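Local coordinates for antifreeze protein (Marinomonas primoryensis, PDB 3P4G) that binds ice, probably through ordered waters anchored to its surface, using a right-handed beta-helix whose turns bind a row of calcium ions along one side, at residues T197-L202 against T216-I221; T235-V240 against T256-L261. One frame throughout, in Å; residues are numbered along the deposited sequence.

Contact 1: T197-L202 against T216-I221; sequences TGDDSL and TGNDTI. With CA (calcium ion), chain M; CA (calcium ion), chain N; CA (calcium ion), chain L.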
ATOM      1  N   THR A 197       2.255  -4.158  12.125  1.00  6.86           N
ATOM      2  CA  THR A 197       2.147  -5.507  12.734  1.00  8.07           C
ATOM      3  C   THR A 197       1.443  -6.490  11.776  1.00  8.48           C
ATOM      4  O   THR A 197       0.746  -6.093  10.817  1.00  8.62           O
ATOM      5  CB  THR A 197       1.483  -5.499  14.125  1.00  9.96           C
ATOM      6  OG1 THR A 197       0.059  -5.409  13.998  1.00  9.33           O
ATOM      7  CG2 THR A 197       2.020  -4.338  15.022  1.00 11.09           C
ATOM      8  N   GLY A 198       1.602  -7.782  12.038  1.00  9.13           N
ATOM      9  CA  GLY A 198       1.064  -8.800  11.136  1.00  6.88           C
ATOM     10  C   GLY A 198       2.119  -9.338  10.181  1.00  7.27           C
ATOM     11  O   GLY A 198       3.261  -8.803  10.031  1.00  7.69           O
ATOM     12  N   ASP A 199       1.608 -10.396   9.484  1.00  7.22           N
ATOM     13  CA  ASP A 199       2.504 -11.116   8.535  1.00  6.57           C
ATOM     14  C   ASP A 199       2.157 -10.567   7.175  1.00  7.41           C
ATOM     15  O   ASP A 199       1.129 -10.934   6.585  1.00  8.14           O
ATOM     16  CB  ASP A 199       2.310 -12.633   8.601  1.00  7.42           C
ATOM     17  CG  ASP A 199       2.847 -13.234   9.884  1.00  9.88           C
ATOM     18  OD1 ASP A 199       3.613 -12.546  10.590  1.00  9.49           O
ATOM     19  OD2 ASP A 199       2.558 -14.388  10.268  1.00  5.24           O
ATOM     20  N   ASP A 200       2.907  -9.516   6.706  1.00  5.53           N
ATOM     21  CA  ASP A 200       2.508  -8.738   5.523  1.00  6.22           C
ATOM     22  C   ASP A 200       3.295  -9.050   4.265  1.00  7.34           C
ATOM     23  O   ASP A 200       4.452  -9.475   4.376  1.00  7.31           O
ATOM     24  CB  ASP A 200       2.682  -7.270   5.832  1.00  5.64           C
ATOM     25  CG  ASP A 200       1.920  -6.836   7.129  1.00  7.32           C
ATOM     26  OD1 ASP A 200       0.679  -6.703   7.150  1.00  5.74           O
ATOM     27  OD2 ASP A 200       2.589  -6.595   8.121  1.00  8.19           O
ATOM     28  N   SER A 201       2.689  -8.745   3.095  1.00  6.03           N
ATOM     29  CA  SER A 201       3.329  -8.949   1.803  1.00  7.08           C
ATOM     30  C   SER A 201       3.342  -7.638   1.030  1.00  7.30           C
ATOM     31  O   SER A 201       2.313  -6.985   0.932  1.00  7.55           O
ATOM     32  CB  SER A 201       2.566 -10.008   0.990  1.00  8.15           C
ATOM     33  OG  SER A 201       3.274 -10.057  -0.267  1.00 15.62           O
ATOM     34  N   LEU A 202       4.517  -7.257   0.501  1.00  7.21           N
ATOM     35  CA  LEU A 202       4.649  -6.117  -0.416  1.00  6.74           C
ATOM     36  C   LEU A 202       5.364  -6.521  -1.721  1.00  6.53           C
ATOM     37  O   LEU A 202       6.423  -7.165  -1.709  1.00  7.06           O
ATOM     38  CB  LEU A 202       5.421  -4.985   0.293  1.00  6.90           C
ATOM     39  CG  LEU A 202       5.839  -3.835  -0.639  1.00  9.51           C
ATOM     40  CD1 LEU A 202       4.634  -3.112  -1.319  1.00  7.49           C
ATOM     41  CD2 LEU A 202       6.702  -2.820   0.101  1.00 10.51           C
ATOM     42  N   THR A 216       6.602  -5.423  12.663  1.00  8.75           N
ATOM     43  CA  THR A 216       6.696  -6.723  13.353  1.00  8.83           C
ATOM     44  C   THR A 216       6.032  -7.779  12.488  1.00  7.24           C
ATOM     45  O   THR A 216       5.434  -7.454  11.461  1.00  7.04           O
ATOM     46  CB  THR A 216       6.064  -6.733  14.749  1.00  9.89           C
ATOM     47  OG1 THR A 216       4.645  -6.572  14.602  1.00  9.12           O
ATOM     48  CG2 THR A 216       6.710  -5.556  15.608  1.00  9.58           C
ATOM     49  N   GLY A 217       6.172  -9.031  12.881  1.00  9.13           N
ATOM     50  CA  GLY A 217       5.623 -10.163  12.091  1.00  7.73           C
ATOM     51  C   GLY A 217       6.619 -10.619  11.021  1.00  8.60           C
ATOM     52  O   GLY A 217       7.685 -10.013  10.831  1.00  7.56           O
ATOM     53  N   ASN A 218       6.266 -11.692  10.330  1.00  7.16           N
ATOM     54  CA  ASN A 218       7.152 -12.333   9.313  1.00  7.09           C
ATOM     55  C   ASN A 218       6.677 -11.877   7.962  1.00  7.24           C
ATOM     56  O   ASN A 218       5.652 -12.375   7.435  1.00  8.00           O
ATOM     57  CB  ASN A 218       6.970 -13.850   9.414  1.00  5.73           C
ATOM     58  CG  ASN A 218       7.250 -14.375  10.799  1.00  9.11           C
ATOM     59  OD1 ASN A 218       8.104 -13.878  11.510  1.00  8.05           O
ATOM     60  ND2 ASN A 218       6.527 -15.401  11.175  1.00  6.58           N
ATOM     61  N   ASP A 219       7.403 -10.914   7.410  1.00  5.99           N
ATOM     62  CA  ASP A 219       6.973 -10.248   6.178  1.00  4.50           C
ATOM     63  C   ASP A 219       7.767 -10.636   4.943  1.00  5.87           C
ATOM     64  O   ASP A 219       8.942 -11.040   5.048  1.00  6.10           O
ATOM     65  CB  ASP A 219       7.167  -8.749   6.395  1.00  4.81           C
ATOM     66  CG  ASP A 219       6.465  -8.266   7.665  1.00  8.38           C
ATOM     67  OD1 ASP A 219       5.217  -8.290   7.727  1.00  7.24           O
ATOM     68  OD2 ASP A 219       7.156  -7.819   8.568  1.00  7.72           O
ATOM     69  N   THR A 220       7.101 -10.502   3.799  1.00  5.28           N
ATOM     70  CA  THR A 220       7.734 -10.677   2.493  1.00  5.74           C
ATOM     71  C   THR A 220       7.736  -9.353   1.759  1.00  6.13           C
ATOM     72  O   THR A 220       6.674  -8.781   1.525  1.00  6.91           O
ATOM     73  CB  THR A 220       6.969 -11.717   1.663  1.00  6.82           C
ATOM     74  OG1 THR A 220       7.025 -13.000   2.303  1.00  9.31           O
ATOM     75  CG2 THR A 220       7.562 -11.832   0.287  1.00  5.72           C
ATOM     76  N   ILE A 221       8.924  -8.891   1.377  1.00  5.18           N
ATOM     77  CA  ILE A 221       9.056  -7.639   0.583  1.00  5.55           C
ATOM     78  C   ILE A 221       9.809  -7.940  -0.675  1.00  6.06           C
ATOM     79  O   ILE A 221      10.962  -8.441  -0.602  1.00  8.06           O
ATOM     80  CB  ILE A 221       9.821  -6.622   1.437  1.00  4.85           C
ATOM     81  CG1 ILE A 221       8.927  -6.158   2.611  1.00  5.93           C
ATOM     82  CG2 ILE A 221      10.267  -5.403   0.587  1.00  5.38           C
ATOM     83  CD1 ILE A 221       9.786  -5.571   3.765  1.00  8.54           C
TER
HETATM   84 CA    CA M 409       4.495  -6.889   9.448  1.00  4.36          CA
HETATM   85 CA    CA N 410       8.990  -8.120  10.089  1.00  4.56          CA
HETATM   86 CA    CA L 408      -0.042  -5.350   8.832  1.00  4.69          CA
HETATM   87  O   HOH W   1       3.044  -8.950  14.178  1.00  6.28           O
HETATM   88  O   HOH W   2       4.204 -16.204   9.477  1.00  5.35           O
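Asp219 reaches across to Asp200, and its side chain is the one to follow. Asp219 CB sits 3.5 Å from Asp200 O. CG stands beside its own backbone N and anti to the carbonyl carbon (chi1 -54°), on the side of the ions; the turn about CB-CG then gives one oxygen to each of two calciums. Asp219 OD1 binds the ion lying between the segments at 2.3 Å and, through its anti lone pair, accepts the N-H of Asp200 at 2.8 Å. Asp219 OD2 binds the next ion along, 2.4 Å away, which Gly217 O also holds. Asp200 repeats the pattern one turn earlier, OD2 on the shared ion and OD1 on the preceding one. Gly198 O and Thr216 O join the shared site, and the carbonyls of Asp196 and Gly214 complete its six oxygens.

Outward from the metal, Asn218 N gives a nearly straight bond (168°) to Asp199 OD1 at 2.8 Å, arriving from above the carboxylate plane. The two threonine side chains run alongside each other, Thr216 OG1 set against CA and CB of Thr197, and a water bridges Gly198 N and Thr216 OG1, 2.9 Å from the hydroxyl. That is consistent with waters anchored for ice binding. Beyond the loop, Thr220 takes up the parallel strand ladder, its N bonded to Asp200 O and its O to Leu202 N.

Gly198 O, Thr216 O and the two aspartate oxygens crowd around one cation; without calcium their mutual repulsion would probably push the turns apart, in keeping with a fold that depends on the ion.

Contact 2: T235-V240 against T256-L261; sequences TGNDIV and TGDDVL. With CA (calcium ion), chain O; CA (calcium ion), chain P; CA (calcium ion), chain N.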
ATOM      1  N   THR A 235      11.148  -6.603  13.264  1.00  7.19           N
ATOM      2  CA  THR A 235      11.239  -7.889  13.997  1.00  6.82           C
ATOM      3  C   THR A 235      10.567  -8.978  13.134  1.00  6.88           C
ATOM      4  O   THR A 235       9.900  -8.690  12.136  1.00  8.88           O
ATOM      5  CB  THR A 235      10.636  -7.825  15.395  1.00  7.15           C
ATOM      6  OG1 THR A 235       9.207  -7.706  15.312  1.00  7.82           O
ATOM      7  CG2 THR A 235      11.175  -6.550  16.105  1.00  6.87           C
ATOM      8  N   GLY A 236      10.715 -10.208  13.546  1.00  7.80           N
ATOM      9  CA  GLY A 236      10.125 -11.304  12.788  1.00  6.83           C
ATOM     10  C   GLY A 236      11.136 -11.866  11.809  1.00  6.87           C
ATOM     11  O   GLY A 236      12.212 -11.273  11.516  1.00  5.87           O
ATOM     12  N   ASN A 237      10.765 -13.003  11.249  1.00  7.09           N
ATOM     13  CA  ASN A 237      11.631 -13.727  10.288  1.00  6.99           C
ATOM     14  C   ASN A 237      11.170 -13.395   8.873  1.00  6.53           C
ATOM     15  O   ASN A 237      10.177 -13.948   8.378  1.00  8.12           O
ATOM     16  CB  ASN A 237      11.523 -15.217  10.567  1.00  6.89           C
ATOM     17  CG  ASN A 237      11.739 -15.531  12.037  1.00  8.74           C
ATOM     18  OD1 ASN A 237      12.601 -14.927  12.677  1.00  8.06           O
ATOM     19  ND2 ASN A 237      10.917 -16.444  12.604  1.00  8.41           N
ATOM     20  N   ASP A 238      11.840 -12.412   8.277  1.00  5.33           N
ATOM     21  CA  ASP A 238      11.420 -11.765   7.030  1.00  5.13           C
ATOM     22  C   ASP A 238      12.214 -12.260   5.823  1.00  5.80           C
ATOM     23  O   ASP A 238      13.323 -12.739   5.954  1.00  6.93           O
ATOM     24  CB  ASP A 238      11.645 -10.261   7.176  1.00  6.26           C
ATOM     25  CG  ASP A 238      10.976  -9.717   8.440  1.00  5.35           C
ATOM     26  OD1 ASP A 238       9.713  -9.784   8.480  1.00  7.11           O
ATOM     27  OD2 ASP A 238      11.634  -9.145   9.343  1.00  7.29           O
ATOM     28  N   ILE A 239      11.657 -12.046   4.643  1.00  6.63           N
ATOM     29  CA  ILE A 239      12.414 -12.281   3.413  1.00  5.94           C
ATOM     30  C   ILE A 239      12.290 -11.021   2.527  1.00  5.71           C
ATOM     31  O   ILE A 239      11.162 -10.502   2.308  1.00  6.43           O
ATOM     32  CB  ILE A 239      11.986 -13.560   2.643  1.00  7.63           C
ATOM     33  CG1 ILE A 239      12.862 -13.641   1.377  1.00  6.17           C
ATOM     34  CG2 ILE A 239      10.456 -13.533   2.234  1.00  8.09           C
ATOM     35  CD1 ILE A 239      12.966 -15.091   0.787  1.00  9.64           C
ATOM     36  N   VAL A 240      13.421 -10.502   2.091  1.00  5.74           N
ATOM     37  CA  VAL A 240      13.463  -9.327   1.218  1.00  5.59           C
ATOM     38  C   VAL A 240      14.144  -9.751  -0.058  1.00  6.47           C
ATOM     39  O   VAL A 240      15.223 -10.379  -0.019  1.00  6.90           O
ATOM     40  CB  VAL A 240      14.232  -8.161   1.887  1.00  5.57           C
ATOM     41  CG1 VAL A 240      14.372  -6.954   0.935  1.00  6.12           C
ATOM     42  CG2 VAL A 240      13.504  -7.695   3.202  1.00  6.57           C
ATOM     43  N   THR A 256      15.650  -7.633  13.875  1.00  7.81           N
ATOM     44  CA  THR A 256      15.778  -8.853  14.656  1.00  8.82           C
ATOM     45  C   THR A 256      15.004  -9.959  13.889  1.00  7.80           C
ATOM     46  O   THR A 256      14.237  -9.675  12.964  1.00  7.59           O
ATOM     47  CB  THR A 256      15.206  -8.742  16.078  1.00  9.87           C
ATOM     48  OG1 THR A 256      13.776  -8.639  16.037  1.00 10.67           O
ATOM     49  CG2 THR A 256      15.792  -7.529  16.828  1.00 11.29           C
ATOM     50  N   GLY A 257      15.199 -11.188  14.342  1.00  8.24           N
ATOM     51  CA  GLY A 257      14.651 -12.379  13.693  1.00  8.15           C
ATOM     52  C   GLY A 257      15.634 -12.951  12.688  1.00  8.64           C
ATOM     53  O   GLY A 257      16.654 -12.336  12.364  1.00  8.39           O
ATOM     54  N   ASP A 258      15.256 -14.035  12.112  1.00  7.04           N
ATOM     55  CA  ASP A 258      16.111 -14.901  11.305  1.00  8.86           C
ATOM     56  C   ASP A 258      15.865 -14.558   9.855  1.00  8.71           C
ATOM     57  O   ASP A 258      14.761 -14.849   9.320  1.00 10.05           O
ATOM     58  CB  ASP A 258      15.826 -16.380  11.578  1.00  8.89           C
ATOM     59  CG  ASP A 258      16.307 -16.822  12.946  1.00 11.31           C
ATOM     60  OD1 ASP A 258      17.101 -16.086  13.566  1.00 10.34           O
ATOM     61  OD2 ASP A 258      15.943 -17.892  13.481  1.00  7.36           O
ATOM     62  N   ASP A 259      16.498 -13.584   9.148  1.00  6.73           N
ATOM     63  CA  ASP A 259      16.016 -12.979   7.903  1.00  6.33           C
ATOM     64  C   ASP A 259      16.778 -13.429   6.679  1.00  6.38           C
ATOM     65  O   ASP A 259      17.923 -13.886   6.788  1.00  7.24           O
ATOM     66  CB  ASP A 259      16.132 -11.456   8.041  1.00  6.02           C
ATOM     67  CG  ASP A 259      15.338 -10.951   9.228  1.00  8.48           C
ATOM     68  OD1 ASP A 259      14.100 -11.007   9.176  1.00  9.19           O
ATOM     69  OD2 ASP A 259      15.943 -10.516  10.216  1.00 10.21           O
ATOM     70  N   VAL A 260      16.165 -13.255   5.506  1.00  6.23           N
ATOM     71  CA  VAL A 260      16.810 -13.602   4.250  1.00  6.34           C
ATOM     72  C   VAL A 260      16.794 -12.370   3.346  1.00  6.14           C
ATOM     73  O   VAL A 260      15.744 -11.692   3.211  1.00  7.49           O
ATOM     74  CB  VAL A 260      16.053 -14.786   3.540  1.00  6.68           C
ATOM     75  CG1 VAL A 260      16.515 -14.896   2.081  1.00  9.31           C
ATOM     76  CG2 VAL A 260      16.257 -16.095   4.388  1.00  7.71           C
ATOM     77  N   LEU A 261      17.936 -12.076   2.724  1.00  6.35           N
ATOM     78  CA  LEU A 261      17.994 -11.028   1.694  1.00  6.41           C
ATOM     79  C   LEU A 261      18.508 -11.648   0.400  1.00  6.67           C
ATOM     80  O   LEU A 261      19.579 -12.237   0.349  1.00  7.91           O
ATOM     81  CB  LEU A 261      18.925  -9.889   2.140  1.00  6.63           C
ATOM     82  CG  LEU A 261      19.162  -8.827   1.049  1.00  6.87           C
ATOM     83  CD1 LEU A 261      17.848  -8.112   0.675  1.00  7.62           C
ATOM     84  CD2 LEU A 261      20.130  -7.783   1.656  1.00  7.12           C
TER
HETATM   85 CA    CA O 411      13.461  -9.404  10.753  1.00  3.69          CA
HETATM   86 CA    CA P 412      17.919 -10.502  11.536  1.00  3.51          CA
HETATM   87 CA    CA N 410       8.990  -8.120  10.089  1.00  4.56          CA
HETATM   88  O   HOH W   3      12.096 -11.208  15.791  1.00  9.82           O
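Gly236 and Asp238 meet Thr256 and Asp259 on one calcium ion. Gly236 O, Thr256 O, Asp238 OD2 and Asp259 OD1 bind it closely, the last at 2.3 Å, and Asp259 OD2 adds a longer bond of 2.8 Å while also holding the following ion. The carbonyls of Gly234 and Leu254 supply the remaining ligands. Asp259 OD1 does double duty, accepting Asp238 N at 2.8 Å on its anti side, with the donor 18° out of the carboxylate plane. Next to this, Asp258 N donates to Asn237 OD1 (2.9 Å), lying 27° off the plane of the side-chain amide.

On the threonine side, Thr256 OG1 packs against Thr235 CB at 3.3 Å, and a water joins the same hydroxyl to Gly236 N. At the other end Val260 bonds in parallel-strand fashion to Asp238 O through its N and to Val240 N through its O.

Apolar side chains then pack in pairs on the two faces. Ile239, its CG1 anti to the backbone N (chi1 179°), lies alongside Val260 and brings CD1 to 3.8 Å from Val260 CG1; it also touches Tyr323, the C-terminal residue. An alanine here removes CG1 and CD1 and would probably open a gap beside Val260 CG1. On the buried face Val240 and Leu261 cross obliquely, Val240 CG1 to Leu261 CD1 at 3.7 Å. A Thr-Gly-Asx-Asp loop leading into a short strand, repeated with calcium between turns, belongs to the right-handed calcium-binding beta-helix and resembles the nonapeptide repeats of RTX proteins.

From the N terminus the chain reaches 197-202, runs down strand 201-204, returns along strand 211-213 and arrives at 216-221, so contact 1 closes one coil of the helix. The next coil leads through strand 230-232 to 235-240, and a further one through strand 251-253 to 256-261, where contact 2 closes. The two contacts follow in series and neither nests in nor crosses the other. Their inner segments, 216-221 and 235-240, are themselves neighbours: they share a calcium ion, Asp219 N probably bonds to Asp238 OD1, and Thr216 packs on Thr235. Four consecutive turns are thereby tied into one continuous ladder, strand upon parallel strand.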